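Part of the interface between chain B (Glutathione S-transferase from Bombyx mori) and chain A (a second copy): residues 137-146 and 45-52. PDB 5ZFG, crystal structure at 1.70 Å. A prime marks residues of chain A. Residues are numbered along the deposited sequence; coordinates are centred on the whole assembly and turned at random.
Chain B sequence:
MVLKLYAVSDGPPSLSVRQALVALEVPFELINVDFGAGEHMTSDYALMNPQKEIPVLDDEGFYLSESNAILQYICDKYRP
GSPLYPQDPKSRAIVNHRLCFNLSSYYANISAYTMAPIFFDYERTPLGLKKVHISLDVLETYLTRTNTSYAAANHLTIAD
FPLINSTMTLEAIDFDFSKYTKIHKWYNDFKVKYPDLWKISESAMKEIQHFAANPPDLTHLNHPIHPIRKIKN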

# COMPACT_ATOMS: atom_id res chain seq x y z
N ASP B 137 4.44 19.08 0.90
CA ASP B 137 5.20 19.44 2.09
C ASP B 137 5.74 18.20 2.79
O ASP B 137 6.89 18.19 3.26
CB ASP B 137 4.33 20.27 3.03
CG ASP B 137 5.14 20.98 4.09
OD1 ASP B 137 5.95 21.87 3.73
OD2 ASP B 137 4.99 20.63 5.28
N VAL B 138 4.93 17.13 2.85
CA VAL B 138 5.37 15.90 3.51
C VAL B 138 6.50 15.24 2.72
O VAL B 138 7.51 14.83 3.30
CB VAL B 138 4.17 14.95 3.72
CG1 VAL B 138 4.67 13.56 4.16
CG2 VAL B 138 3.19 15.51 4.73
N LEU B 139 6.37 15.16 1.39
CA LEU B 139 7.47 14.58 0.61
C LEU B 139 8.73 15.44 0.70
O LEU B 139 9.84 14.91 0.82
CB LEU B 139 7.06 14.38 -0.85
CG LEU B 139 8.13 13.73 -1.74
CD1 LEU B 139 8.63 12.39 -1.20
CD2 LEU B 139 7.66 13.58 -3.20
N GLU B 140 8.56 16.76 0.65
CA GLU B 140 9.70 17.66 0.85
C GLU B 140 10.34 17.41 2.21
O GLU B 140 11.57 17.39 2.33
CB GLU B 140 9.24 19.12 0.71
CG GLU B 140 10.35 20.16 0.88
CD GLU B 140 11.15 20.39 -0.38
OE1 GLU B 140 10.76 19.86 -1.44
OE2 GLU B 140 12.18 21.10 -0.33
N THR B 141 9.51 17.20 3.23
CA THR B 141 10.04 16.92 4.56
C THR B 141 10.84 15.62 4.56
O THR B 141 11.93 15.56 5.13
CB THR B 141 8.90 16.85 5.58
OG1 THR B 141 8.30 18.14 5.71
CG2 THR B 141 9.43 16.42 6.94
N TYR B 142 10.31 14.58 3.90
CA TYR B 142 11.02 13.31 3.86
C TYR B 142 12.36 13.45 3.15
O TYR B 142 13.38 12.94 3.64
CB TYR B 142 10.15 12.24 3.18
CG TYR B 142 9.16 11.54 4.12
CD1 TYR B 142 9.59 10.96 5.32
CD2 TYR B 142 7.80 11.47 3.81
CE1 TYR B 142 8.68 10.32 6.18
CE2 TYR B 142 6.89 10.86 4.67
CZ TYR B 142 7.34 10.26 5.84
OH TYR B 142 6.44 9.64 6.69
N LEU B 143 12.40 14.18 2.02
CA LEU B 143 13.66 14.38 1.31
C LEU B 143 14.65 15.18 2.14
O LEU B 143 15.86 14.94 2.09
CB LEU B 143 13.41 15.08 -0.03
CG LEU B 143 12.67 14.28 -1.10
CD1 LEU B 143 12.28 15.20 -2.26
CD2 LEU B 143 13.52 13.09 -1.58
N THR B 144 14.15 16.15 2.92
CA THR B 144 15.03 16.93 3.80
C THR B 144 15.65 16.04 4.88
O THR B 144 16.85 16.15 5.17
CB THR B 144 14.25 18.07 4.45
OG1 THR B 144 13.66 18.90 3.44
CG2 THR B 144 15.17 18.92 5.33
N ARG B 145 14.86 15.15 5.47
CA ARG B 145 15.36 14.36 6.59
C ARG B 145 16.33 13.29 6.13
O ARG B 145 17.37 13.07 6.78
CB ARG B 145 14.19 13.76 7.35
CG ARG B 145 13.31 14.82 8.00
CD ARG B 145 12.30 14.22 8.94
NE ARG B 145 11.35 15.22 9.45
CZ ARG B 145 10.29 14.91 10.18
NH1 ARG B 145 10.04 13.64 10.47
NH2 ARG B 145 9.47 15.86 10.60
N THR B 146 16.03 12.59 5.03
CA THR B 146 16.97 11.59 4.55
C THR B 146 18.19 12.26 3.92
O THR B 146 19.27 11.66 3.91
CB THR B 146 16.32 10.64 3.55
OG1 THR B 146 15.79 11.39 2.44
CG2 THR B 146 15.18 9.84 4.21
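Chain A, residues 45-52: YALMNPQK

Chain A meets one side of a chain B helix with a short stretch around Ala46′ and Leu47′ and the turn after it. Residues 137-146 of chain B are helical throughout, whereas in chain A the backbone leaves its helix and folds into a type I beta turn from Asn49′ to Lys52′, closed by Lys52′ N to Asn49′ O at 2.9 Å. The order of contacts is reversed, although the paths cross obliquely: Val138 lies nearest Pro50′ (CA to CA 6.0 Å), while Arg145, two turns further along the helix, lies nearest the earlier Leu47′ (CA to CA 9.7 Å). The spacing therefore widens toward Arg145, and its long side chain, extended beyond a chi1 of m, bridges the gap. Together the stretches bury 356 Å².

Pro50′ is the centre of the contact. Its CG sits over one face of the Tyr142 ring, 3.7 Å from the ring centroid and 3.3 Å from Tyr142 CZ, a CH-pi contact. Pro50′ CB packs 4.0 Å from Thr141 CG2 and 4.3 Å from Val138 CG1. Pro50′ CG also lies over one face of the Arg145 guanidinium, and Pro50′ CD is 3.7 Å from Arg145 NH1. Val138 CG1 continues the apolar surface to Gln51′ CG at 3.9 Å.

Polar groups are paired around this proline. At the Tyr142 end, the hydroxyl OH donates to Gln51′ OE1 at 2.8 Å, near the plane of the ring, so one tyrosine uses its face for Pro50′ and its edge for the neighbouring residue. Gln51′ OE1 and NE2 also have hydrogen bonds elsewhere in the structure. Asn49′ OD1 accepts from Gln51′ N at 3.1 Å, which ties the side chain of Asn49′ to the turn's own backbone; its 3.5 Å approach to Tyr142 OH is not a hydrogen bond.

Arg145 supplies the other polar anchor. Both terminal nitrogens donate to Ala46′ O, NH2 at 2.9 Å and NH1 at 3.2 Å, so a single carbonyl near the guanidinium plane receives a forked pair. Leu47′ O is just 2.8 Å from Arg145 NH1, but the angle is too poor for a hydrogen bond. The i+4 partner of Ala46′ O would be Pro50′ N, which carries no hydrogen; Met48′ N and Asn49′ N donate to Tyr45′ O at 3.0 and 2.9 Å.

On chain B, Thr141 OG1 donates to Asp137 O at 2.8 Å within its own helix, leaving the methyl CG2 to meet Pro50′. The helix backbone is likewise internally paired, for instance Tyr142 N to Val138 O at 2.9 Å.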

# COMPACT_ATOMS: atom_id res chain seq x y z
N TYR A 45 5.22 14.70 17.56
CA TYR A 45 4.76 13.50 16.86
C TYR A 45 5.16 13.55 15.39
O TYR A 45 5.55 12.52 14.81
CB TYR A 45 3.25 13.35 16.99
CG TYR A 45 2.76 11.98 16.53
CD1 TYR A 45 2.73 10.90 17.41
CD2 TYR A 45 2.37 11.77 15.22
CE1 TYR A 45 2.29 9.65 16.99
CE2 TYR A 45 1.94 10.52 14.79
CZ TYR A 45 1.91 9.47 15.67
OH TYR A 45 1.46 8.24 15.23
N ALA A 46 5.11 14.74 14.79
CA ALA A 46 5.49 14.87 13.39
C ALA A 46 6.99 14.67 13.17
O ALA A 46 7.40 14.34 12.05
CB ALA A 46 5.05 16.25 12.86
N LEU A 47 7.83 14.84 14.21
CA LEU A 47 9.23 14.43 14.10
C LEU A 47 9.35 12.96 13.75
O LEU A 47 10.28 12.57 13.03
CB LEU A 47 9.97 14.69 15.41
CG LEU A 47 10.34 16.13 15.75
CD1 LEU A 47 11.06 16.17 17.09
CD2 LEU A 47 11.20 16.72 14.64
N MET A 48 8.44 12.13 14.26
CA MET A 48 8.44 10.70 13.96
C MET A 48 7.66 10.39 12.69
O MET A 48 8.13 9.60 11.85
CB MET A 48 7.86 9.91 15.13
CG MET A 48 8.67 9.97 16.42
SD MET A 48 7.98 8.88 17.69
CE MET A 48 6.39 9.65 17.99
N ASN A 49 6.49 11.00 12.51
CA ASN A 49 5.65 10.76 11.35
C ASN A 49 5.12 12.08 10.80
O ASN A 49 4.09 12.59 11.28
CB ASN A 49 4.48 9.83 11.67
CG ASN A 49 3.69 9.49 10.43
OD1 ASN A 49 4.17 9.72 9.32
ND2 ASN A 49 2.51 8.92 10.59
N PRO A 50 5.76 12.63 9.78
CA PRO A 50 5.24 13.88 9.18
C PRO A 50 3.83 13.75 8.60
O PRO A 50 3.17 14.76 8.38
CB PRO A 50 6.27 14.19 8.09
CG PRO A 50 6.90 12.89 7.77
CD PRO A 50 6.95 12.12 9.08
N GLN A 51 3.34 12.52 8.37
CA GLN A 51 1.97 12.33 7.91
C GLN A 51 0.92 12.50 9.01
O GLN A 51 -0.27 12.59 8.70
CB GLN A 51 1.84 10.94 7.27
CG GLN A 51 2.75 10.74 6.06
CD GLN A 51 2.88 9.28 5.66
OE1 GLN A 51 3.96 8.71 5.75
NE2 GLN A 51 1.77 8.67 5.23
N LYS A 52 1.33 12.54 10.29
CA LYS A 52 0.42 12.81 11.40
C LYS A 52 -0.64 11.73 11.54
O LYS A 52 -1.79 12.01 11.91
CB LYS A 52 -0.25 14.18 11.26
CG LYS A 52 0.66 15.32 10.89
CD LYS A 52 -0.18 16.60 10.80
CE LYS A 52 0.64 17.83 11.08
NZ LYS A 52 1.25 17.78 12.43